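Side-chain contacts in neutral proteinase inhibitor ScNPI (Streptomyces caespitosus, PDB 4HWX), which probably inhibits serine peptidases such as subtilisin and, as a secreted homodimer, seems able to block a second peptidase class at the same time: residues A27-C32 with E37-A42; P43-D48 with S108-A113; R59-P64 with W92-S97. One frame throughout, in Å; residues are numbered along the deposited sequence.

Contact 1: A27-C32 with E37-A42; sequences ATTLSC and EGTHPA
Thr39 OG1 is gripped from two directions: it takes the N-H of Thr29 at 3.0 Å from Thr29 N, and water 1, 2.7 Å from Thr39 OG1, carries it on to Ala27 O. With chi1 at 56°, the hydroxyl stands between its own backbone N and carbonyl carbon and turns to the strand. A valine in place of Thr39 would probably leave Thr29 N without its acceptor and the water without its second mate. In return Thr29 OG1 accepts from Thr39 N at 3.1 Å in a nearly straight bond (163°). His40 N reaches Thr29 O in the carbonyl plane, and beyond Gly38 the pair Ser31 and Glu37 exchanges both backbone bonds, Ser31 N lying 2.8 Å from Glu37 O. Gly38 has angles that call for glycine, and a CB would run into Thr29 O. The His40 ring is fixed at both nitrogens: ND1 accepts from Ala42 N at 3.0 Å, and NE2 donates to Val111 O. Thr28 OG1, 3.6 Å from His40 CD2, is buried without a polar partner. This is a beta-hairpin whose short second strand, 36-37, gives way to loop after the Ser31-Glu37 hydrogen-bonded pair, at this chain's sheet edge, where the second subunit also packs.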
ATOM      1  N   ALA A  27      -2.556  10.698   2.040  1.00 30.24           N
ATOM      2  CA  ALA A  27      -2.204   9.485   1.317  1.00 30.66           C
ATOM      3  C   ALA A  27      -2.838   9.429  -0.052  1.00 35.47           C
ATOM      4  O   ALA A  27      -3.911  10.010  -0.252  1.00 35.73           O
ATOM      5  CB  ALA A  27      -2.646   8.261   2.116  1.00 31.18           C
ATOM      6  N   THR A  28      -2.195   8.677  -0.988  1.00 30.17           N
ATOM      7  CA  THR A  28      -2.754   8.408  -2.316  1.00 30.92           C
ATOM      8  C   THR A  28      -2.555   6.953  -2.731  1.00 32.93           C
ATOM      9  O   THR A  28      -1.618   6.290  -2.272  1.00 31.22           O
ATOM     10  CB  THR A  28      -2.162   9.306  -3.419  1.00 40.03           C
ATOM     11  OG1 THR A  28      -0.747   9.154  -3.446  1.00 37.40           O
ATOM     12  CG2 THR A  28      -2.569  10.770  -3.292  1.00 40.78           C
ATOM     13  N   THR A  29      -3.430   6.473  -3.618  1.00 29.85           N
ATOM     14  CA  THR A  29      -3.308   5.155  -4.245  1.00 29.01           C
ATOM     15  C   THR A  29      -2.803   5.370  -5.669  1.00 31.57           C
ATOM     16  O   THR A  29      -3.032   6.435  -6.260  1.00 30.04           O
ATOM     17  CB  THR A  29      -4.625   4.382  -4.276  1.00 33.36           C
ATOM     18  OG1 THR A  29      -5.555   5.128  -5.073  1.00 34.64           O
ATOM     19  CG2 THR A  29      -5.171   4.039  -2.871  1.00 30.93           C
ATOM     20  N   LEU A  30      -2.166   4.353  -6.226  1.00 28.08           N
ATOM     21  CA  LEU A  30      -1.652   4.388  -7.592  1.00 28.32           C
ATOM     22  C   LEU A  30      -1.570   2.989  -8.180  1.00 33.80           C
ATOM     23  O   LEU A  30      -1.059   2.054  -7.555  1.00 32.50           O
ATOM     24  CB  LEU A  30      -0.272   5.058  -7.649  1.00 27.99           C
ATOM     25  CG  LEU A  30       0.310   5.248  -9.063  1.00 31.85           C
ATOM     26  CD1 LEU A  30      -0.452   6.302  -9.834  1.00 31.79           C
ATOM     27  CD2 LEU A  30       1.783   5.614  -9.009  1.00 33.51           C
ATOM     28  N   SER A  31      -2.093   2.856  -9.388  1.00 30.90           N
ATOM     29  CA  SER A  31      -2.047   1.624 -10.144  1.00 33.00           C
ATOM     30  C   SER A  31      -1.461   1.957 -11.488  1.00 36.21           C
ATOM     31  O   SER A  31      -1.833   2.990 -12.048  1.00 35.50           O
ATOM     32  CB  SER A  31      -3.436   1.011 -10.272  1.00 35.98           C
ATOM     33  OG  SER A  31      -3.375  -0.105 -11.141  1.00 49.74           O
ATOM     34  N   CYS A  32      -0.499   1.148 -11.972  1.00 35.46           N
ATOM     35  CA  CYS A  32       0.169   1.386 -13.262  1.00 37.52           C
ATOM     36  C   CYS A  32       0.043   0.160 -14.144  1.00 44.33           C
ATOM     37  O   CYS A  32       0.633  -0.882 -13.844  1.00 44.58           O
ATOM     38  CB  CYS A  32       1.635   1.788 -13.074  1.00 37.78           C
ATOM     39  SG  CYS A  32       1.900   3.076 -11.826  1.00 40.10           S
ATOM     40  N   GLU A  37      -4.096   5.004 -12.797  1.00 38.73           N
ATOM     41  CA  GLU A  37      -5.201   5.563 -12.005  1.00 38.00           C
ATOM     42  C   GLU A  37      -5.000   5.439 -10.507  1.00 40.02           C
ATOM     43  O   GLU A  37      -4.090   4.754 -10.044  1.00 39.28           O
ATOM     44  CB  GLU A  37      -6.543   4.904 -12.396  1.00 40.26           C
ATOM     45  CG  GLU A  37      -6.542   3.383 -12.370  1.00 49.04           C
ATOM     46  CD  GLU A  37      -7.840   2.794 -12.877  1.00 67.68           C
ATOM     47  OE1 GLU A  37      -8.825   2.770 -12.105  1.00 63.25           O
ATOM     48  OE2 GLU A  37      -7.879   2.379 -14.057  1.00 59.10           O
ATOM     49  N   GLY A  38      -5.880   6.112  -9.774  1.00 37.79           N
ATOM     50  CA  GLY A  38      -5.920   6.150  -8.319  1.00 36.46           C
ATOM     51  C   GLY A  38      -6.294   7.528  -7.833  1.00 41.15           C
ATOM     52  O   GLY A  38      -6.658   8.392  -8.641  1.00 41.18           O
ATOM     53  N   THR A  39      -6.167   7.767  -6.512  1.00 35.77           N
ATOM     54  CA  THR A  39      -6.421   9.084  -5.951  1.00 35.63           C
ATOM     55  C   THR A  39      -5.209   9.987  -6.196  1.00 37.94           C
ATOM     56  O   THR A  39      -5.304  11.195  -5.973  1.00 37.98           O
ATOM     57  CB  THR A  39      -6.796   8.986  -4.476  1.00 41.45           C
ATOM     58  OG1 THR A  39      -5.755   8.296  -3.784  1.00 37.05           O
ATOM     59  CG2 THR A  39      -8.122   8.288  -4.279  1.00 42.59           C
ATOM     60  N   HIS A  40      -4.071   9.424  -6.689  1.00 33.89           N
ATOM     61  CA  HIS A  40      -2.910  10.248  -7.017  1.00 32.91           C
ATOM     62  C   HIS A  40      -3.331  11.314  -8.068  1.00 36.76           C
ATOM     63  O   HIS A  40      -4.031  10.963  -9.017  1.00 37.68           O
ATOM     64  CB  HIS A  40      -1.726   9.393  -7.514  1.00 33.39           C
ATOM     65  CG  HIS A  40      -0.449  10.159  -7.503  1.00 35.54           C
ATOM     66  ND1 HIS A  40      -0.187  11.126  -8.451  1.00 37.19           N
ATOM     67  CD2 HIS A  40       0.581  10.116  -6.621  1.00 36.12           C
ATOM     68  CE1 HIS A  40       0.981  11.650  -8.119  1.00 35.91           C
ATOM     69  NE2 HIS A  40       1.493  11.062  -7.037  1.00 35.69           N
ATOM     70  N   PRO A  41      -2.988  12.607  -7.895  1.00 36.86           N
ATOM     71  CA  PRO A  41      -3.487  13.627  -8.840  1.00 38.42           C
ATOM     72  C   PRO A  41      -2.801  13.651 -10.217  1.00 44.32           C
ATOM     73  O   PRO A  41      -3.363  14.235 -11.143  1.00 44.84           O
ATOM     74  CB  PRO A  41      -3.267  14.940  -8.098  1.00 40.56           C
ATOM     75  CG  PRO A  41      -2.201  14.676  -7.135  1.00 43.93           C
ATOM     76  CD  PRO A  41      -2.200  13.223  -6.801  1.00 38.28           C
ATOM     77  N   ALA A  42      -1.623  13.013 -10.368  1.00 40.58           N
ATOM     78  CA  ALA A  42      -0.896  12.942 -11.660  1.00 39.85           C
ATOM     79  C   ALA A  42      -0.473  11.477 -11.855  1.00 41.37           C
ATOM     80  O   ALA A  42       0.708  11.164 -11.712  1.00 39.24           O
ATOM     81  CB  ALA A  42       0.303  13.892 -11.643  1.00 40.27           C
TER
HETATM   82  O   HOH W   1      -6.522   8.378  -1.237  1.00 37.58           O

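Contact 2: P43-D48 with S108-A113; sequences PRAACD and SNPVYA
Pro110 presses its ring on the first turns of helix 43-52. Its CB lies 3.7 Å from Ala46 N and as near to Ala45 C, meeting the main chain of the helix as well as the methyl of Ala45. The neighbouring CG leans on Ala45, 3.8 Å from Ala45 CB. One residue on, Val111 brings its CG2 to 3.8 Å from Ala46 O. That branch lies beside the backbone N, chi1 177° having sent CG1 anti to it. Small residues let backbones come close: because Ala46 has only a methyl group, the CA atoms of Ala46 and Val111 approach to 4.6 Å, and Ala46 CB sits 4.2 Å from Val111 CA. This is the tight, inner part: Ala46 also touches Leu30 and His40, while Val111 reaches Ala49, Leu50 and Leu60.

The outer part is looser. Ala45 is only partly covered, and Arg44 and Asp48 on the helix and Ser108 and Ala113 on the C-terminal segment lie at the surface without meeting across the contact. Cys47 points away from the C-terminal segment, toward its disulfide with Cys32.

The C-terminal segment brings its own order. Asn109 OD1 accepts from Val111 N at 3.2 Å, in the carbonyl plane and on a lone pair, which makes an Asx turn around Pro110; Ala113 N then bonds back to Pro110 O at 3.0 Å. The proline itself has no N-H to satisfy and offers the helix a hydrocarbon surface. Polar groups of both segments find partners within their own segment or outside the contact, such as His40 for Val111 O and Thr80 O for Tyr112 OH. What passes between them is carbon packing, so the fit depends on shape and on the smallness of the two alanines rather than on directed bonds.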
ATOM      1  N   PRO A  43      -1.442  10.539 -12.059  1.00 38.62           N
ATOM      2  CA  PRO A  43      -1.089   9.107 -12.050  1.00 37.62           C
ATOM      3  C   PRO A  43      -0.038   8.656 -13.062  1.00 39.84           C
ATOM      4  O   PRO A  43       0.909   7.991 -12.647  1.00 36.87           O
ATOM      5  CB  PRO A  43      -2.415   8.397 -12.301  1.00 39.97           C
ATOM      6  CG  PRO A  43      -3.452   9.372 -11.938  1.00 44.94           C
ATOM      7  CD  PRO A  43      -2.898  10.721 -12.227  1.00 41.01           C
ATOM      8  N   ARG A  44      -0.188   8.990 -14.361  1.00 36.34           N
ATOM      9  CA  ARG A  44       0.796   8.539 -15.352  1.00 35.53           C
ATOM     10  C   ARG A  44       2.194   9.084 -15.056  1.00 37.04           C
ATOM     11  O   ARG A  44       3.156   8.323 -15.134  1.00 36.40           O
ATOM     12  CB  ARG A  44       0.369   8.870 -16.789  1.00 33.02           C
ATOM     13  CG  ARG A  44       1.265   8.173 -17.824  1.00 33.88           C
ATOM     14  CD  ARG A  44       1.084   6.667 -17.812  1.00 33.35           C
ATOM     15  NE  ARG A  44      -0.144   6.283 -18.510  1.00 41.75           N
ATOM     16  CZ  ARG A  44      -0.577   5.034 -18.629  1.00 55.90           C
ATOM     17  NH1 ARG A  44       0.097   4.038 -18.074  1.00 42.75           N
ATOM     18  NH2 ARG A  44      -1.686   4.771 -19.308  1.00 41.35           N
ATOM     19  N   ALA A  45       2.301  10.374 -14.685  1.00 34.57           N
ATOM     20  CA  ALA A  45       3.579  11.003 -14.349  1.00 35.57           C
ATOM     21  C   ALA A  45       4.255  10.307 -13.134  1.00 36.29           C
ATOM     22  O   ALA A  45       5.480  10.089 -13.153  1.00 33.95           O
ATOM     23  CB  ALA A  45       3.378  12.486 -14.076  1.00 37.16           C
ATOM     24  N   ALA A  46       3.455   9.922 -12.107  1.00 32.01           N
ATOM     25  CA  ALA A  46       3.956   9.193 -10.926  1.00 30.97           C
ATOM     26  C   ALA A  46       4.435   7.775 -11.350  1.00 34.77           C
ATOM     27  O   ALA A  46       5.527   7.367 -10.964  1.00 33.14           O
ATOM     28  CB  ALA A  46       2.859   9.102  -9.867  1.00 31.12           C
ATOM     29  N   CYS A  47       3.661   7.068 -12.202  1.00 34.45           N
ATOM     30  CA  CYS A  47       4.032   5.741 -12.735  1.00 35.76           C
ATOM     31  C   CYS A  47       5.378   5.793 -13.460  1.00 37.41           C
ATOM     32  O   CYS A  47       6.233   4.947 -13.182  1.00 35.21           O
ATOM     33  CB  CYS A  47       2.945   5.200 -13.654  1.00 37.35           C
ATOM     34  SG  CYS A  47       1.413   4.803 -12.784  1.00 40.65           S
ATOM     35  N   ASP A  48       5.566   6.794 -14.367  1.00 35.39           N
ATOM     36  CA  ASP A  48       6.813   7.035 -15.118  1.00 35.70           C
ATOM     37  C   ASP A  48       7.981   7.256 -14.138  1.00 37.16           C
ATOM     38  O   ASP A  48       9.065   6.693 -14.320  1.00 34.70           O
ATOM     39  CB  ASP A  48       6.685   8.282 -16.032  1.00 38.30           C
ATOM     40  CG  ASP A  48       5.660   8.268 -17.160  1.00 47.18           C
ATOM     41  OD1 ASP A  48       5.331   7.177 -17.647  1.00 46.35           O
ATOM     42  OD2 ASP A  48       5.207   9.373 -17.569  1.00 52.27           O
ATOM     43  N   SER A 108      10.207  18.049  -7.567  1.00 58.15           N
ATOM     44  CA  SER A 108       8.821  18.362  -7.869  1.00 57.50           C
ATOM     45  C   SER A 108       8.300  17.036  -8.443  1.00 57.20           C
ATOM     46  O   SER A 108       7.397  16.997  -9.288  1.00 57.57           O
ATOM     47  CB  SER A 108       8.707  19.558  -8.809  1.00 62.65           C
ATOM     48  OG  SER A 108       8.634  20.761  -8.064  1.00 70.68           O
ATOM     49  N   ASN A 109       8.951  15.932  -7.956  1.00 48.97           N
ATOM     50  CA  ASN A 109       8.747  14.532  -8.296  1.00 46.48           C
ATOM     51  C   ASN A 109       7.280  14.227  -8.211  1.00 46.16           C
ATOM     52  O   ASN A 109       6.664  14.453  -7.163  1.00 47.73           O
ATOM     53  CB  ASN A 109       9.562  13.628  -7.366  1.00 48.62           C
ATOM     54  CG  ASN A 109       9.714  12.212  -7.838  1.00 44.95           C
ATOM     55  OD1 ASN A 109       8.776  11.436  -7.818  1.00 38.07           O
ATOM     56  ND2 ASN A 109      10.897  11.851  -8.274  1.00 34.21           N
ATOM     57  N   PRO A 110       6.673  13.774  -9.316  1.00 38.52           N
ATOM     58  CA  PRO A 110       5.216  13.552  -9.302  1.00 38.08           C
ATOM     59  C   PRO A 110       4.745  12.614  -8.178  1.00 39.57           C
ATOM     60  O   PRO A 110       3.665  12.832  -7.656  1.00 37.30           O
ATOM     61  CB  PRO A 110       4.948  12.944 -10.680  1.00 40.59           C
ATOM     62  CG  PRO A 110       6.054  13.469 -11.527  1.00 44.75           C
ATOM     63  CD  PRO A 110       7.250  13.472 -10.641  1.00 39.37           C
ATOM     64  N   VAL A 111       5.578  11.623  -7.767  1.00 34.66           N
ATOM     65  CA  VAL A 111       5.218  10.620  -6.752  1.00 31.00           C
ATOM     66  C   VAL A 111       4.667  11.277  -5.481  1.00 33.87           C
ATOM     67  O   VAL A 111       3.564  10.905  -5.072  1.00 32.27           O
ATOM     68  CB  VAL A 111       6.362   9.622  -6.438  1.00 32.73           C
ATOM     69  CG1 VAL A 111       5.951   8.652  -5.326  1.00 31.28           C
ATOM     70  CG2 VAL A 111       6.750   8.842  -7.694  1.00 32.64           C
ATOM     71  N   TYR A 112       5.383  12.252  -4.896  1.00 30.58           N
ATOM     72  CA  TYR A 112       4.906  12.912  -3.681  1.00 31.01           C
ATOM     73  C   TYR A 112       4.300  14.300  -3.950  1.00 37.04           C
ATOM     74  O   TYR A 112       4.187  15.106  -3.022  1.00 36.65           O
ATOM     75  CB  TYR A 112       6.001  12.962  -2.605  1.00 30.22           C
ATOM     76  CG  TYR A 112       6.234  11.580  -2.032  1.00 29.75           C
ATOM     77  CD1 TYR A 112       5.322  11.012  -1.136  1.00 31.61           C
ATOM     78  CD2 TYR A 112       7.262  10.768  -2.514  1.00 29.17           C
ATOM     79  CE1 TYR A 112       5.464   9.694  -0.691  1.00 31.04           C
ATOM     80  CE2 TYR A 112       7.440   9.465  -2.037  1.00 29.35           C
ATOM     81  CZ  TYR A 112       6.541   8.935  -1.124  1.00 32.07           C
ATOM     82  OH  TYR A 112       6.698   7.644  -0.671  1.00 29.91           O
ATOM     83  N   ALA A 113       3.813  14.539  -5.177  1.00 35.57           N
ATOM     84  CA  ALA A 113       3.147  15.810  -5.507  1.00 36.42           C
ATOM     85  C   ALA A 113       1.639  15.681  -5.196  1.00 39.89           C
ATOM     86  O   ALA A 113       0.798  15.613  -6.101  1.00 38.87           O
ATOM     87  CB  ALA A 113       3.398  16.190  -6.968  1.00 37.84           C
TER

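Contact 3: R59-P64 with W92-S97; sequences RLLAAP and WKHTFS. With ACT (acetate ion), chain E.
A row of three aromatic side chains on strand 88-96 forms a shallow seat for Leu61, with an acetate ion, probably from the crystallisation liquor, held at one end. Leu61 CD2 rests over the face of His94, 3.7 Å from the ring centroid and 14° off the normal, a CH-pi contact. The same methyl lies 3.7 Å from Phe96 CE1. The other branch turns to a different ring of the row: Leu61 CD1 meets the edge of Trp92, in its plane, 3.7 Å from Trp92 CZ2. With CG beside its backbone N (chi1 -78°) the chain points into the row, and chi2 at 84° sends the two methyls to different rings. Trp92, His94 and Phe96 fall on one side of the antiparallel sheet of the subtilisin inhibitor fold, and the loop holding Leu61 covers that side. His94 and Phe96 also pack on each other, His94 CD2 lying over the centre of the Phe96 ring. Beyond them, His94 NE2 donates to acetate OXT at 2.9 Å in a nearly straight bond, near the plane of the imidazole; the anion would probably favour a positively charged ring. The acetate methyl CH3 lies 3.6 Å from Leu61 CD2, and Trp92 NE1 is hydrogen-bonded to Asn58 OD1.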
ATOM      1  N   ARG A  59      16.117   6.652  -5.254  1.00 30.74           N
ATOM      2  CA  ARG A  59      16.317   7.443  -6.476  1.00 31.20           C
ATOM      3  C   ARG A  59      15.209   8.498  -6.660  1.00 32.56           C
ATOM      4  O   ARG A  59      15.351   9.355  -7.530  1.00 32.33           O
ATOM      5  CB  ARG A  59      16.442   6.546  -7.727  1.00 30.08           C
ATOM      6  CG  ARG A  59      17.756   5.782  -7.723  1.00 34.42           C
ATOM      7  CD  ARG A  59      17.929   4.815  -8.874  1.00 38.98           C
ATOM      8  NE  ARG A  59      19.107   3.981  -8.634  1.00 50.72           N
ATOM      9  CZ  ARG A  59      19.321   2.778  -9.161  1.00 64.61           C
ATOM     10  NH1 ARG A  59      18.432   2.239  -9.989  1.00 49.57           N
ATOM     11  NH2 ARG A  59      20.420   2.103  -8.862  1.00 55.48           N
ATOM     12  N   LEU A  60      14.127   8.467  -5.831  1.00 28.74           N
ATOM     13  CA  LEU A  60      13.077   9.507  -5.851  1.00 27.75           C
ATOM     14  C   LEU A  60      13.644  10.811  -5.245  1.00 32.53           C
ATOM     15  O   LEU A  60      13.136  11.888  -5.514  1.00 32.01           O
ATOM     16  CB  LEU A  60      11.805   9.072  -5.083  1.00 27.01           C
ATOM     17  CG  LEU A  60      10.967   7.932  -5.689  1.00 30.63           C
ATOM     18  CD1 LEU A  60       9.810   7.576  -4.797  1.00 29.86           C
ATOM     19  CD2 LEU A  60      10.451   8.282  -7.075  1.00 32.93           C
ATOM     20  N   LEU A  61      14.685  10.691  -4.402  1.00 30.32           N
ATOM     21  CA  LEU A  61      15.341  11.837  -3.791  1.00 31.31           C
ATOM     22  C   LEU A  61      16.399  12.328  -4.752  1.00 35.98           C
ATOM     23  O   LEU A  61      17.031  11.516  -5.429  1.00 35.79           O
ATOM     24  CB  LEU A  61      15.954  11.484  -2.420  1.00 32.17           C
ATOM     25  CG  LEU A  61      14.984  11.400  -1.239  1.00 37.89           C
ATOM     26  CD1 LEU A  61      14.333  10.068  -1.176  1.00 39.20           C
ATOM     27  CD2 LEU A  61      15.720  11.594   0.064  1.00 41.16           C
ATOM     28  N   ALA A  62      16.541  13.650  -4.877  1.00 32.82           N
ATOM     29  CA  ALA A  62      17.541  14.238  -5.777  1.00 33.93           C
ATOM     30  C   ALA A  62      18.248  15.398  -5.091  1.00 37.65           C
ATOM     31  O   ALA A  62      17.669  16.005  -4.184  1.00 35.56           O
ATOM     32  CB  ALA A  62      16.868  14.709  -7.060  1.00 35.39           C
ATOM     33  N   ALA A  63      19.516  15.684  -5.482  1.00 34.50           N
ATOM     34  CA  ALA A  63      20.267  16.825  -4.945  1.00 33.86           C
ATOM     35  C   ALA A  63      19.391  18.077  -5.138  1.00 34.32           C
ATOM     36  O   ALA A  63      18.865  18.303  -6.238  1.00 33.85           O
ATOM     37  CB  ALA A  63      21.611  16.964  -5.677  1.00 35.68           C
ATOM     38  N   PRO A  64      19.081  18.825  -4.069  1.00 28.92           N
ATOM     39  CA  PRO A  64      18.131  19.947  -4.223  1.00 29.05           C
ATOM     40  C   PRO A  64      18.629  21.102  -5.084  1.00 34.30           C
ATOM     41  O   PRO A  64      19.830  21.239  -5.277  1.00 35.20           O
ATOM     42  CB  PRO A  64      17.956  20.449  -2.779  1.00 29.43           C
ATOM     43  CG  PRO A  64      18.334  19.278  -1.912  1.00 32.47           C
ATOM     44  CD  PRO A  64      19.473  18.641  -2.653  1.00 29.17           C
ATOM     45  N   TRP A  92       9.020   0.922   1.555  1.00 33.71           N
ATOM     46  CA  TRP A  92      10.047   1.961   1.614  1.00 32.67           C
ATOM     47  C   TRP A  92       9.582   3.146   2.438  1.00 34.14           C
ATOM     48  O   TRP A  92       8.394   3.475   2.455  1.00 30.76           O
ATOM     49  CB  TRP A  92      10.412   2.416   0.184  1.00 31.11           C
ATOM     50  CG  TRP A  92      11.459   3.497   0.078  1.00 31.43           C
ATOM     51  CD1 TRP A  92      12.814   3.324   0.022  1.00 34.67           C
ATOM     52  CD2 TRP A  92      11.229   4.909  -0.044  1.00 30.42           C
ATOM     53  NE1 TRP A  92      13.444   4.538  -0.118  1.00 33.65           N
ATOM     54  CE2 TRP A  92      12.494   5.531  -0.168  1.00 33.99           C
ATOM     55  CE3 TRP A  92      10.072   5.710  -0.107  1.00 30.84           C
ATOM     56  CZ2 TRP A  92      12.636   6.915  -0.317  1.00 32.06           C
ATOM     57  CZ3 TRP A  92      10.214   7.078  -0.292  1.00 31.72           C
ATOM     58  CH2 TRP A  92      11.485   7.668  -0.402  1.00 32.20           C
ATOM     59  N   LYS A  93      10.532   3.784   3.130  1.00 31.54           N
ATOM     60  CA  LYS A  93      10.253   5.003   3.879  1.00 30.48           C
ATOM     61  C   LYS A  93      11.498   5.893   3.924  1.00 34.45           C
ATOM     62  O   LYS A  93      12.616   5.422   3.702  1.00 33.76           O
ATOM     63  CB  LYS A  93       9.722   4.715   5.296  1.00 32.87           C
ATOM     64  CG  LYS A  93      10.730   4.059   6.241  1.00 44.45           C
ATOM     65  CD  LYS A  93      10.120   3.833   7.622  1.00 57.26           C
ATOM     66  CE  LYS A  93      11.041   3.052   8.532  1.00 71.98           C
ATOM     67  NZ  LYS A  93      10.388   2.708   9.826  1.00 83.13           N
ATOM     68  N   HIS A  94      11.287   7.177   4.204  1.00 31.20           N
ATOM     69  CA  HIS A  94      12.361   8.164   4.380  1.00 31.01           C
ATOM     70  C   HIS A  94      11.851   9.262   5.263  1.00 32.24           C
ATOM     71  O   HIS A  94      10.761   9.769   5.013  1.00 31.48           O
ATOM     72  CB  HIS A  94      12.883   8.739   3.047  1.00 30.81           C
ATOM     73  CG  HIS A  94      14.152   9.518   3.216  1.00 34.02           C
ATOM     74  ND1 HIS A  94      15.398   8.915   3.075  1.00 35.95           N
ATOM     75  CD2 HIS A  94      14.335  10.818   3.566  1.00 34.13           C
ATOM     76  CE1 HIS A  94      16.289   9.872   3.302  1.00 35.08           C
ATOM     77  NE2 HIS A  94      15.701  11.032   3.605  1.00 34.16           N
ATOM     78  N   THR A  95      12.629   9.614   6.298  1.00 29.39           N
ATOM     79  CA  THR A  95      12.310  10.683   7.261  1.00 29.38           C
ATOM     80  C   THR A  95      13.138  11.931   6.938  1.00 30.40           C
ATOM     81  O   THR A  95      14.355  11.845   6.792  1.00 29.09           O
ATOM     82  CB  THR A  95      12.559  10.216   8.708  1.00 33.18           C
ATOM     83  OG1 THR A  95      11.773   9.055   8.955  1.00 35.63           O
ATOM     84  CG2 THR A  95      12.202  11.290   9.752  1.00 33.66           C
ATOM     85  N   PHE A  96      12.461  13.071   6.801  1.00 26.32           N
ATOM     86  CA  PHE A  96      13.089  14.367   6.561  1.00 26.86           C
ATOM     87  C   PHE A  96      13.046  15.208   7.856  1.00 31.30           C
ATOM     88  O   PHE A  96      12.116  15.049   8.646  1.00 30.41           O
ATOM     89  CB  PHE A  96      12.389  15.102   5.408  1.00 27.72           C
ATOM     90  CG  PHE A  96      12.445  14.386   4.077  1.00 28.71           C
ATOM     91  CD1 PHE A  96      13.560  14.509   3.246  1.00 29.62           C
ATOM     92  CD2 PHE A  96      11.371  13.612   3.638  1.00 30.07           C
ATOM     93  CE1 PHE A  96      13.609  13.851   2.011  1.00 30.26           C
ATOM     94  CE2 PHE A  96      11.409  12.976   2.384  1.00 31.12           C
ATOM     95  CZ  PHE A  96      12.527  13.099   1.581  1.00 29.63           C
ATOM     96  N   SER A  97      14.031  16.128   8.044  1.00 27.59           N
ATOM     97  CA  SER A  97      14.171  17.033   9.210  1.00 28.24           C
ATOM     98  C   SER A  97      12.892  17.844   9.456  1.00 31.91           C
ATOM     99  O   SER A  97      12.497  18.033  10.601  1.00 32.27           O
ATOM    100  CB  SER A  97      15.334  18.006   8.975  1.00 31.78           C
ATOM    101  OG  SER A  97      16.549  17.321   8.738  1.00 46.88           O
TER
HETATM  102  C   ACT E 504      17.974  13.759   3.657  1.00 70.50           C
HETATM  103  O   ACT E 504      18.979  14.257   4.212  1.00 77.21           O
HETATM  104  OXT ACT E 504      16.934  13.609   4.288  1.00 68.00           O
HETATM  105  CH3 ACT E 504      18.055  13.329   2.213  1.00 69.92           C

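In the fold
From the N terminus, contact 1 comes first: strand 23-32 turns back at once, closing a loop of four residues, and the chain then enters helix 43-52. Contact 2 closes a far longer excursion, bringing the C-terminal segment 108-113 back to that helix. Contact 3 is nested within this excursion, laying the loop after the helix on strand 88-96. Contacts 1 and 2 meet directly, by the disulfide and by His40 reaching the C-terminal segment, while Leu60 touches Val111 and Tyr112 and so joins contact 3 to contact 2. Contacts 1 and 3, about 19 Å apart between centres, reach the same sheet on opposite sides of the chain's centre, with contact 2 touching both.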